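Local coordinates for acyl-CoA synthetase (AMP-forming)/AMP-acid ligase II-like protein (Dyadobacter fermentans, PDB 4GS5), which probably activates carboxylic acids with ATP and joins them to coenzyme A, as a member of the AMP-binding ligases with suggested medium-chain fatty acid-CoA ligase activity, at residues Q177-T182 against S186-K191; Y202-L205 against Q209-V212; D234-E237 against A242-W245; A249-N254 against V261-D266. All blocks are in the same frame, centred on the assembly; numbering follows the deposited sequence.

Contact 1: residues Q177-T182 against S186-K191; sequences QSYGMT and SHVALK
Gln177 and Lys191 form an antiparallel hydrogen-bonded pair of the beta hairpin made by strands 175-180 and 187-192. Lys191 N meets Gln177 O at 2.8 Å, almost straight at 178°, and Gln177 N returns a bond to Lys191 O. Farther along, Tyr179 N gives to Ala189 O at 2.9 Å. Here the register slips: Tyr179 O accepts Val188 N at 2.9 Å and, weakly, Ala189 N, a classic beta bulge. The next residue, Gly180, offers its CA to Ser186 O in a CH...O contact.

Polar side chains add looser links. Ser178 OG comes to the edge of the His187 ring, making a weak 3.5 Å bond with ND1; the other ring nitrogen is bound to Thr69. A water bridges Gln177 OE1 (2.7 Å) and Lys191 NZ, while the Gln177 amide is also held by Ala158, Gly156 and Val160.

Among apolar contacts, Val188 CG2 sits in the plane of the Tyr179 ring at its edge, 3.7 Å from CD2. With CG anti to the backbone N (chi1 172°), the ring runs alongside Val188 and its hydroxyl reaches Asp234.

Residues 179-182 match the Tyr-Gly-x-Thr signature that borders the nucleotide site in relatives; the strong bonds across the hairpin are all backbone ones, implying that its path here rests on main-chain pairing more than on side chains.

Contact 2: residues Y202-L205 against Q209-V212; sequences YVFL and QYGV
Phe204 and Tyr210 lay their rings face against face in an offset stack, with planes only 4° apart and ring centroids separated by 4.0 Å. The overlap is uneven. Phe204 CD2 stands over the centre of the tyrosine ring, 3.4 Å from Tyr210 CD2, whereas Tyr210 CG lies toward the rim of the phenylalanine. Beside it, Tyr210 CB lies over the same face toward its CZ-CE1 rim, 3.8 Å from the centroid, as a CH-pi contact. With CB set there by the backbone, a chi1 of 49°, CG between the backbone N and the carbonyl carbon, turns the ring over the Phe204 ring.

No backbone bond joins the two segments, and the CA atoms of Phe204 and Tyr210 are 8.2 Å apart. Strands 202-204 and 209-212 are not paired; the rings join two separate parts of the curved, largely antiparallel array of strands that, in this family, forms a distorted beta barrel in the large domain.

Replacing Phe204 by an alanine would probably open a gap beneath Tyr210 and leave its ring less restrained on that face. Farther out, Phe204 is packed by Leu218, Ile220 and the ring of Phe243, and Tyr210 rests on Ile238 and Asn241. Main-chain hydrogen bonding with Asn241 holds Phe204 in its strand, and Gln209 is paired through its backbone with Ser221.

Contact 3: residues D234-E237 against A242-W245; sequences DLVE and AFQW
The indole of Trp245 meets the carboxylate of Asp234 at its edge and the backbone carbonyl oxygen of Leu235 over one face, across the beta hairpin of strands 230-238 and 242-248. NE1 donates a weak hydrogen bond to Asp234 OD1 at 3.3 Å; the side chains cross at about a right angle, with carboxylate and ring planes 77° apart. The second flat group, the Phe243 ring, is approached obliquely by Val236, whose CG1 lies 3.6 Å from Phe243 CD1. Tyr179 packs edge-to-face with this ring, and Tyr202 and Phe204 also meet it.

Asp234 lies in a Thr-Asn-Asp sequence resembling the Thr-Gly-Asp motif, whose aspartate binds the ribose of the nucleotide in relatives. Its OD2 is hydrogen-bonded to Tyr179 OH, a stronger partner than the indole, so the carboxylate ties the hairpin to strand 175-180. With an alanine at Asp234, Tyr179 OH and Trp245 NE1 would probably both be left without their acceptor, and the indole would be freer to swing.

The trunk of Trp245 explains its reach: CG is anti to the backbone N (chi1 -179°), which carries the pyrrole edge across to Asp234. Farther along the hairpin, Glu237 and Gln244 form an antiparallel hydrogen-bonded pair. Glu237 N gives to Gln244 O at 2.9 Å, and Gln244 N gives to Glu237 O, also at 2.9 Å. Gln244 O additionally receives a CH...O contact from Val236 CA, 3.2 Å away.

Contact 4: residues A249-N254 against V261-D266; sequences ADNVIN and VLDQID
Asn251 grips the start of helix 262-276 with both its backbone and its side chain, and this is the tight part of the contact. Its carbonyl oxygen accepts Leu262 N at 2.8 Å. Its amide then bridges to Asp263: ND2 donates to Asp263 OD2 at 2.9 Å and 172°, while OD1 takes a weak bond from Asp263 N at 3.3 Å. CG of Asn251 is anti to its own backbone N (chi1 -171°), which swings the amide toward the helix. The carboxylate oxygen lies in the amide plane, but is itself met from above the carboxylate plane, the two groups being turned 46° against each other. Val261, at the N-cap position, presses CG1 against the same amide, 3.4 Å from ND2.

The hydrophobic part is looser. Val252 and Val261 form an antiparallel non-hydrogen-bonded pair, yet their CG2 atoms are 4.3 Å apart. Ile253 CG2 and Leu262 CD2 meet at a similar distance, on an inner side where Leu296 packs against both residues. Toward solvent, exposed Asp250 takes part mainly through its carbonyl oxygen, which lies 3.8 Å from Leu262 CD1.

Ala249 and Asp250 end a Gly-Arg-x-Asp sequence that in relatives lies at the hinge to the smaller C-terminal domain. Here the first helical amides lack acceptors from a preceding helical turn; Leu262 N is satisfied by Asn251 O, and Asp263 N more weakly by its OD1, and the negative charge of Asp263 near this helix end is probably favourable to the helix dipole.

From the N terminus, contact 1 closes a hairpin between strands 175-180 and 187-192. Contact 2 then spans a short connection between strands 202-204 and 209-212, which do not pair with each other, and contact 3 closes a second hairpin. Contact 4 follows, enclosing the short hairpin of strands 252-255 and 258-261. The four come in series along the chain, with no nesting or crossing. Contacts 1, 2 and 3 nevertheless merge in space: strand 202-204 lies between 187-192 and 242-248, bonded through its backbone to both. Contact 4, about 16 Å from contact 3 between centres, touches it through Leu235 packing on Ala249 and Val252, and leads into the C-terminal part.

Contact 1: residues Q177-T182 against S186-K191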
loop_
_atom_site.group_PDB
_atom_site.type_symbol
_atom_site.label_atom_id
_atom_site.label_comp_id
_atom_site.label_asym_id
_atom_site.label_seq_id
_atom_site.Cartn_x
_atom_site.Cartn_y
_atom_site.Cartn_z
ATOM N N GLN A 177 1.130 1.991 9.785
ATOM C CA GLN A 177 0.463 1.931 8.490
ATOM C C GLN A 177 0.359 0.479 8.033
ATOM O O GLN A 177 1.308 -0.287 8.183
ATOM C CB GLN A 177 1.166 2.799 7.423
ATOM C CG GLN A 177 0.361 2.863 6.101
ATOM C CD GLN A 177 0.694 4.074 5.243
ATOM O OE1 GLN A 177 1.811 4.572 5.269
ATOM N NE2 GLN A 177 -0.295 4.564 4.497
ATOM N N SER A 178 -0.803 0.109 7.500
ATOM C CA SER A 178 -1.077 -1.263 7.061
ATOM C C SER A 178 -0.496 -1.564 5.687
ATOM O O SER A 178 -0.407 -0.679 4.826
ATOM C CB SER A 178 -2.591 -1.477 6.941
ATOM O OG SER A 178 -3.219 -1.325 8.197
ATOM N N TYR A 179 -0.122 -2.817 5.479
ATOM C CA TYR A 179 0.036 -3.351 4.130
ATOM C C TYR A 179 -0.978 -4.479 3.999
ATOM O O TYR A 179 -1.021 -5.367 4.844
ATOM C CB TYR A 179 1.448 -3.900 3.914
ATOM C CG TYR A 179 1.626 -4.645 2.596
ATOM C CD1 TYR A 179 2.003 -3.974 1.442
ATOM C CD2 TYR A 179 1.447 -6.029 2.523
ATOM C CE1 TYR A 179 2.187 -4.661 0.233
ATOM C CE2 TYR A 179 1.626 -6.719 1.332
ATOM C CZ TYR A 179 1.999 -6.033 0.193
ATOM O OH TYR A 179 2.181 -6.722 -0.988
ATOM N N GLY A 180 -1.812 -4.431 2.967
ATOM C CA GLY A 180 -2.819 -5.457 2.775
ATOM C C GLY A 180 -3.514 -5.288 1.442
ATOM O O GLY A 180 -3.117 -4.457 0.619
HETATM N N MSE A 181 -4.539 -6.105 1.216
HETATM C CA MSE A 181 -5.325 -6.033 -0.001
HETATM C C MSE A 181 -6.675 -6.708 0.287
HETATM O O MSE A 181 -6.819 -7.402 1.295
HETATM C CB MSE A 181 -4.589 -6.770 -1.108
HETATM C CG MSE A 181 -4.410 -8.256 -0.810
HETATM SE SE MSE A 181 -2.633 -8.959 -1.262
HETATM C CE MSE A 181 -1.528 -7.808 -0.145
ATOM N N THR A 182 -7.656 -6.524 -0.589
ATOM C CA THR A 182 -8.962 -7.134 -0.361
ATOM C C THR A 182 -8.843 -8.659 -0.269
ATOM O O THR A 182 -9.535 -9.285 0.541
ATOM C CB THR A 182 -10.014 -6.731 -1.433
ATOM O OG1 THR A 182 -9.870 -7.564 -2.587
ATOM C CG2 THR A 182 -9.846 -5.288 -1.841
ATOM N N SER A 186 -8.007 -7.698 5.088
ATOM C CA SER A 186 -7.421 -6.454 5.568
ATOM C C SER A 186 -5.887 -6.583 5.559
ATOM O O SER A 186 -5.294 -7.156 4.640
ATOM C CB SER A 186 -7.921 -6.167 6.991
ATOM O OG SER A 186 -7.840 -4.790 7.315
ATOM N N HIS A 187 -5.243 -6.082 6.601
ATOM C CA HIS A 187 -3.787 -6.043 6.618
ATOM C C HIS A 187 -3.139 -7.424 6.862
ATOM O O HIS A 187 -3.743 -8.304 7.494
ATOM C CB HIS A 187 -3.305 -4.984 7.631
ATOM C CG HIS A 187 -3.822 -5.183 9.029
ATOM N ND1 HIS A 187 -3.680 -4.236 10.018
ATOM C CD2 HIS A 187 -4.462 -6.231 9.604
ATOM C CE1 HIS A 187 -4.201 -4.692 11.146
ATOM N NE2 HIS A 187 -4.689 -5.895 10.917
ATOM N N VAL A 188 -1.926 -7.621 6.335
ATOM C CA VAL A 188 -1.115 -8.797 6.655
ATOM C C VAL A 188 0.222 -8.374 7.261
ATOM O O VAL A 188 1.017 -9.222 7.697
ATOM C CB VAL A 188 -0.846 -9.678 5.419
ATOM C CG1 VAL A 188 -2.157 -10.156 4.824
ATOM C CG2 VAL A 188 -0.001 -8.921 4.372
ATOM N N ALA A 189 0.465 -7.064 7.290
ATOM C CA ALA A 189 1.714 -6.535 7.848
ATOM C C ALA A 189 1.560 -5.077 8.271
ATOM O O ALA A 189 0.661 -4.399 7.798
ATOM C CB ALA A 189 2.871 -6.688 6.849
ATOM N N LEU A 190 2.438 -4.610 9.166
ATOM C CA LEU A 190 2.347 -3.252 9.704
ATOM C C LEU A 190 3.701 -2.537 9.730
ATOM O O LEU A 190 4.702 -3.113 10.161
ATOM C CB LEU A 190 1.790 -3.262 11.134
ATOM C CG LEU A 190 0.396 -3.786 11.423
ATOM C CD1 LEU A 190 0.181 -3.877 12.942
ATOM C CD2 LEU A 190 -0.652 -2.875 10.782
ATOM N N LYS A 191 3.711 -1.285 9.280
ATOM C CA LYS A 191 4.896 -0.422 9.352
ATOM C C LYS A 191 4.794 0.533 10.541
ATOM O O LYS A 191 3.751 1.145 10.758
ATOM C CB LYS A 191 4.989 0.415 8.076
ATOM C CG LYS A 191 6.171 1.418 8.070
ATOM C CD LYS A 191 6.173 2.266 6.803
ATOM C CE LYS A 191 6.636 1.482 5.594
ATOM N NZ LYS A 191 6.581 2.314 4.345
HETATM O O HOH W 1 4.417 4.618 4.679
#

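Contact 2: residues Y202-L205 against Q209-V212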
loop_
_atom_site.group_PDB
_atom_site.type_symbol
_atom_site.label_atom_id
_atom_site.label_comp_id
_atom_site.label_asym_id
_atom_site.label_seq_id
_atom_site.Cartn_x
_atom_site.Cartn_y
_atom_site.Cartn_z
ATOM N N TYR A 202 7.744 -3.413 6.696
ATOM C CA TYR A 202 6.435 -3.889 7.122
ATOM C C TYR A 202 6.667 -5.198 7.870
ATOM O O TYR A 202 7.221 -6.134 7.309
ATOM C CB TYR A 202 5.542 -4.138 5.911
ATOM C CG TYR A 202 5.110 -2.881 5.157
ATOM C CD1 TYR A 202 3.996 -2.142 5.560
ATOM C CD2 TYR A 202 5.792 -2.468 4.029
ATOM C CE1 TYR A 202 3.586 -1.009 4.847
ATOM C CE2 TYR A 202 5.393 -1.341 3.308
ATOM C CZ TYR A 202 4.295 -0.622 3.720
ATOM O OH TYR A 202 3.927 0.488 3.004
ATOM N N VAL A 203 6.235 -5.271 9.124
ATOM C CA VAL A 203 6.397 -6.481 9.920
ATOM C C VAL A 203 5.150 -7.360 9.812
ATOM O O VAL A 203 4.041 -6.921 10.114
ATOM C CB VAL A 203 6.685 -6.139 11.388
ATOM C CG1 VAL A 203 6.864 -7.407 12.231
ATOM C CG2 VAL A 203 7.936 -5.239 11.494
ATOM N N PHE A 204 5.337 -8.596 9.363
ATOM C CA PHE A 204 4.228 -9.536 9.171
ATOM C C PHE A 204 3.427 -9.791 10.448
ATOM O O PHE A 204 3.990 -10.066 11.505
ATOM C CB PHE A 204 4.752 -10.872 8.622
ATOM C CG PHE A 204 5.202 -10.802 7.182
ATOM C CD1 PHE A 204 4.272 -10.603 6.154
ATOM C CD2 PHE A 204 6.554 -10.902 6.858
ATOM C CE1 PHE A 204 4.682 -10.523 4.826
ATOM C CE2 PHE A 204 6.985 -10.821 5.530
ATOM C CZ PHE A 204 6.055 -10.643 4.510
ATOM N N LEU A 205 2.105 -9.699 10.337
ATOM C CA LEU A 205 1.211 -10.051 11.432
ATOM C C LEU A 205 1.314 -11.546 11.744
ATOM O O LEU A 205 1.639 -12.347 10.871
ATOM C CB LEU A 205 -0.231 -9.696 11.060
ATOM C CG LEU A 205 -0.536 -8.204 10.969
ATOM C CD1 LEU A 205 -1.880 -7.967 10.285
ATOM C CD2 LEU A 205 -0.514 -7.584 12.345
ATOM N N GLN A 209 1.795 -16.678 6.675
ATOM C CA GLN A 209 2.950 -17.351 6.077
ATOM C C GLN A 209 3.339 -16.539 4.846
ATOM O O GLN A 209 2.462 -16.026 4.134
ATOM C CB GLN A 209 2.611 -18.796 5.690
ATOM C CG GLN A 209 2.242 -19.689 6.871
ATOM C CD GLN A 209 0.775 -20.107 6.856
ATOM O OE1 GLN A 209 0.029 -19.842 7.804
ATOM N NE2 GLN A 209 0.354 -20.765 5.774
ATOM N N TYR A 210 4.640 -16.416 4.595
ATOM C CA TYR A 210 5.144 -15.489 3.571
ATOM C C TYR A 210 6.375 -16.044 2.866
ATOM O O TYR A 210 7.053 -16.935 3.380
ATOM C CB TYR A 210 5.461 -14.118 4.186
ATOM C CG TYR A 210 6.298 -14.212 5.448
ATOM C CD1 TYR A 210 7.684 -14.310 5.375
ATOM C CD2 TYR A 210 5.704 -14.221 6.708
ATOM C CE1 TYR A 210 8.460 -14.411 6.522
ATOM C CE2 TYR A 210 6.476 -14.321 7.868
ATOM C CZ TYR A 210 7.850 -14.409 7.760
ATOM O OH TYR A 210 8.621 -14.510 8.891
ATOM N N GLY A 211 6.648 -15.519 1.678
ATOM C CA GLY A 211 7.791 -15.957 0.887
ATOM C C GLY A 211 7.775 -15.179 -0.415
ATOM O O GLY A 211 6.918 -14.319 -0.595
ATOM N N VAL A 212 8.703 -15.472 -1.319
ATOM C CA VAL A 212 8.709 -14.832 -2.634
ATOM C C VAL A 212 8.718 -15.890 -3.737
ATOM O O VAL A 212 9.195 -16.991 -3.527
ATOM C CB VAL A 212 9.931 -13.887 -2.811
ATOM C CG1 VAL A 212 9.832 -12.700 -1.859
ATOM C CG2 VAL A 212 11.225 -14.650 -2.581
#

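Contact 3: residues D234-E237 against A242-W245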
loop_
_atom_site.group_PDB
_atom_site.type_symbol
_atom_site.label_atom_id
_atom_site.label_comp_id
_atom_site.label_asym_id
_atom_site.label_seq_id
_atom_site.Cartn_x
_atom_site.Cartn_y
_atom_site.Cartn_z
ATOM N N ASP A 234 4.383 -7.319 -6.059
ATOM C CA ASP A 234 5.319 -6.464 -5.329
ATOM C C ASP A 234 6.687 -7.118 -5.139
ATOM O O ASP A 234 6.820 -8.088 -4.394
ATOM C CB ASP A 234 4.766 -6.081 -3.948
ATOM C CG ASP A 234 3.549 -5.170 -4.028
ATOM O OD1 ASP A 234 3.450 -4.367 -4.979
ATOM O OD2 ASP A 234 2.691 -5.263 -3.138
ATOM N N LEU A 235 7.699 -6.571 -5.806
ATOM C CA LEU A 235 9.093 -6.923 -5.540
ATOM C C LEU A 235 9.482 -6.498 -4.114
ATOM O O LEU A 235 9.352 -5.324 -3.744
ATOM C CB LEU A 235 9.982 -6.188 -6.540
ATOM C CG LEU A 235 11.294 -6.779 -7.013
ATOM C CD1 LEU A 235 11.047 -8.059 -7.804
ATOM C CD2 LEU A 235 12.024 -5.743 -7.867
ATOM N N VAL A 236 9.989 -7.440 -3.321
ATOM C CA VAL A 236 10.311 -7.162 -1.926
ATOM C C VAL A 236 11.640 -7.792 -1.524
ATOM O O VAL A 236 12.147 -8.676 -2.189
ATOM C CB VAL A 236 9.204 -7.679 -0.955
ATOM C CG1 VAL A 236 7.819 -7.091 -1.343
ATOM C CG2 VAL A 236 9.141 -9.207 -0.944
ATOM N N GLU A 237 12.192 -7.340 -0.414
ATOM C CA GLU A 237 13.266 -8.075 0.221
ATOM C C GLU A 237 12.798 -8.442 1.607
ATOM O O GLU A 237 12.467 -7.565 2.403
ATOM C CB GLU A 237 14.528 -7.222 0.297
ATOM C CG GLU A 237 15.316 -7.195 -0.991
ATOM C CD GLU A 237 16.195 -8.428 -1.165
ATOM O OE1 GLU A 237 16.237 -9.277 -0.242
ATOM O OE2 GLU A 237 16.845 -8.546 -2.228
ATOM N N ALA A 242 9.668 -9.718 8.429
ATOM C CA ALA A 242 9.295 -8.400 7.933
ATOM C C ALA A 242 9.799 -8.256 6.507
ATOM O O ALA A 242 10.624 -9.045 6.053
ATOM C CB ALA A 242 9.905 -7.282 8.828
ATOM N N PHE A 243 9.319 -7.252 5.789
ATOM C CA PHE A 243 9.829 -7.049 4.443
ATOM C C PHE A 243 9.960 -5.595 4.097
ATOM O O PHE A 243 9.318 -4.729 4.689
ATOM C CB PHE A 243 8.962 -7.761 3.389
ATOM C CG PHE A 243 7.635 -7.066 3.106
ATOM C CD1 PHE A 243 7.523 -6.132 2.091
ATOM C CD2 PHE A 243 6.502 -7.385 3.845
ATOM C CE1 PHE A 243 6.290 -5.511 1.819
ATOM C CE2 PHE A 243 5.264 -6.778 3.579
ATOM C CZ PHE A 243 5.157 -5.845 2.576
ATOM N N GLN A 244 10.816 -5.337 3.122
ATOM C CA GLN A 244 10.947 -4.019 2.570
ATOM C C GLN A 244 10.417 -4.070 1.148
ATOM O O GLN A 244 10.772 -4.970 0.366
ATOM C CB GLN A 244 12.415 -3.604 2.528
ATOM C CG GLN A 244 12.613 -2.306 1.798
ATOM C CD GLN A 244 14.070 -1.869 1.763
ATOM O OE1 GLN A 244 14.985 -2.665 2.017
ATOM N NE2 GLN A 244 14.291 -0.601 1.439
ATOM N N TRP A 245 9.575 -3.112 0.802
ATOM C CA TRP A 245 9.071 -3.038 -0.563
ATOM C C TRP A 245 10.142 -2.387 -1.440
ATOM O O TRP A 245 10.662 -1.334 -1.097
ATOM C CB TRP A 245 7.789 -2.209 -0.599
ATOM C CG TRP A 245 7.151 -2.067 -1.974
ATOM C CD1 TRP A 245 6.237 -2.912 -2.543
ATOM C CD2 TRP A 245 7.371 -1.016 -2.931
ATOM N NE1 TRP A 245 5.873 -2.449 -3.785
ATOM C CE2 TRP A 245 6.557 -1.295 -4.050
ATOM C CE3 TRP A 245 8.165 0.134 -2.946
ATOM C CZ2 TRP A 245 6.516 -0.466 -5.167
ATOM C CZ3 TRP A 245 8.118 0.964 -4.062
ATOM C CH2 TRP A 245 7.297 0.662 -5.152
#

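Contact 4: residues A249-N254 against V261-D266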
loop_
_atom_site.group_PDB
_atom_site.type_symbol
_atom_site.label_atom_id
_atom_site.label_comp_id
_atom_site.label_asym_id
_atom_site.label_seq_id
_atom_site.Cartn_x
_atom_site.Cartn_y
_atom_site.Cartn_z
ATOM N N ALA A 249 8.501 -5.974 -10.348
ATOM C CA ALA A 249 9.545 -6.911 -10.794
ATOM C C ALA A 249 10.264 -6.538 -12.101
ATOM O O ALA A 249 11.506 -6.587 -12.190
ATOM C CB ALA A 249 8.980 -8.321 -10.886
ATOM N N ASP A 250 9.480 -6.167 -13.106
ATOM C CA ASP A 250 10.012 -5.922 -14.436
ATOM C C ASP A 250 10.594 -4.527 -14.566
ATOM O O ASP A 250 11.080 -4.150 -15.629
ATOM C CB ASP A 250 8.918 -6.120 -15.487
ATOM C CG ASP A 250 8.419 -7.550 -15.546
ATOM O OD1 ASP A 250 8.943 -8.329 -16.374
ATOM O OD2 ASP A 250 7.506 -7.897 -14.765
ATOM N N ASN A 251 10.548 -3.754 -13.488
ATOM C CA ASN A 251 11.056 -2.387 -13.546
ATOM C C ASN A 251 12.381 -2.190 -12.783
ATOM O O ASN A 251 12.936 -1.081 -12.757
ATOM C CB ASN A 251 9.986 -1.411 -13.028
ATOM C CG ASN A 251 10.359 0.041 -13.268
ATOM O OD1 ASN A 251 11.024 0.372 -14.254
ATOM N ND2 ASN A 251 9.945 0.915 -12.358
ATOM N N VAL A 252 12.874 -3.260 -12.158
ATOM C CA VAL A 252 14.089 -3.184 -11.348
ATOM C C VAL A 252 15.046 -4.286 -11.785
ATOM O O VAL A 252 14.644 -5.443 -11.957
ATOM C CB VAL A 252 13.801 -3.320 -9.839
ATOM C CG1 VAL A 252 15.068 -3.066 -9.043
ATOM C CG2 VAL A 252 12.714 -2.326 -9.387
ATOM N N ILE A 253 16.305 -3.930 -12.012
ATOM C CA ILE A 253 17.290 -4.942 -12.358
ATOM C C ILE A 253 18.374 -4.977 -11.289
ATOM O O ILE A 253 18.499 -4.046 -10.489
ATOM C CB ILE A 253 17.944 -4.688 -13.732
ATOM C CG1 ILE A 253 18.760 -3.393 -13.699
ATOM C CG2 ILE A 253 16.885 -4.645 -14.842
ATOM C CD1 ILE A 253 19.587 -3.191 -14.935
ATOM N N ASN A 254 19.153 -6.052 -11.288
ATOM C CA ASN A 254 20.262 -6.172 -10.354
ATOM C C ASN A 254 21.547 -6.348 -11.133
ATOM O O ASN A 254 21.791 -7.402 -11.718
ATOM C CB ASN A 254 20.047 -7.334 -9.384
ATOM C CG ASN A 254 21.123 -7.400 -8.316
ATOM O OD1 ASN A 254 22.104 -6.673 -8.383
ATOM N ND2 ASN A 254 20.950 -8.277 -7.337
ATOM N N VAL A 261 16.452 1.064 -10.978
ATOM C CA VAL A 261 15.056 1.188 -11.409
ATOM C C VAL A 261 15.051 1.743 -12.836
ATOM O O VAL A 261 15.574 2.836 -13.082
ATOM C CB VAL A 261 14.251 2.105 -10.464
ATOM C CG1 VAL A 261 12.761 2.141 -10.869
ATOM C CG2 VAL A 261 14.395 1.658 -9.000
ATOM N N LEU A 262 14.489 0.989 -13.785
ATOM C CA LEU A 262 14.633 1.367 -15.193
ATOM C C LEU A 262 14.055 2.746 -15.528
ATOM O O LEU A 262 14.703 3.539 -16.208
ATOM C CB LEU A 262 14.048 0.303 -16.119
ATOM C CG LEU A 262 14.842 -1.013 -16.099
ATOM C CD1 LEU A 262 14.047 -2.112 -16.816
ATOM C CD2 LEU A 262 16.246 -0.843 -16.708
ATOM N N ASP A 263 12.855 3.038 -15.045
ATOM C CA ASP A 263 12.228 4.310 -15.391
ATOM C C ASP A 263 12.965 5.485 -14.745
ATOM O O ASP A 263 12.946 6.595 -15.269
ATOM C CB ASP A 263 10.714 4.324 -15.094
ATOM C CG ASP A 263 10.388 4.494 -13.614
ATOM O OD1 ASP A 263 9.691 5.473 -13.263
ATOM O OD2 ASP A 263 10.798 3.637 -12.800
ATOM N N GLN A 264 13.638 5.235 -13.626
ATOM C CA GLN A 264 14.423 6.298 -12.989
ATOM C C GLN A 264 15.675 6.601 -13.789
ATOM O O GLN A 264 16.030 7.761 -13.991
ATOM C CB GLN A 264 14.790 5.943 -11.549
ATOM C CG GLN A 264 13.603 5.951 -10.612
ATOM C CD GLN A 264 13.993 5.676 -9.173
ATOM O OE1 GLN A 264 15.175 5.496 -8.854
ATOM N NE2 GLN A 264 12.995 5.641 -8.290
ATOM N N ILE A 265 16.360 5.561 -14.237
ATOM C CA ILE A 265 17.539 5.797 -15.059
ATOM C C ILE A 265 17.110 6.439 -16.385
ATOM O O ILE A 265 17.806 7.313 -16.913
ATOM C CB ILE A 265 18.420 4.521 -15.242
ATOM C CG1 ILE A 265 19.765 4.906 -15.845
ATOM C CG2 ILE A 265 17.735 3.463 -16.083
ATOM C CD1 ILE A 265 20.627 5.692 -14.870
ATOM N N ASP A 266 15.936 6.044 -16.890
ATOM C CA ASP A 266 15.400 6.632 -18.119
ATOM C C ASP A 266 15.216 8.145 -17.966
ATOM O O ASP A 266 15.558 8.907 -18.874
ATOM C CB ASP A 266 14.065 5.991 -18.502
ATOM C CG ASP A 266 14.227 4.796 -19.420
ATOM O OD1 ASP A 266 15.361 4.536 -19.873
ATOM O OD2 ASP A 266 13.212 4.121 -19.709
#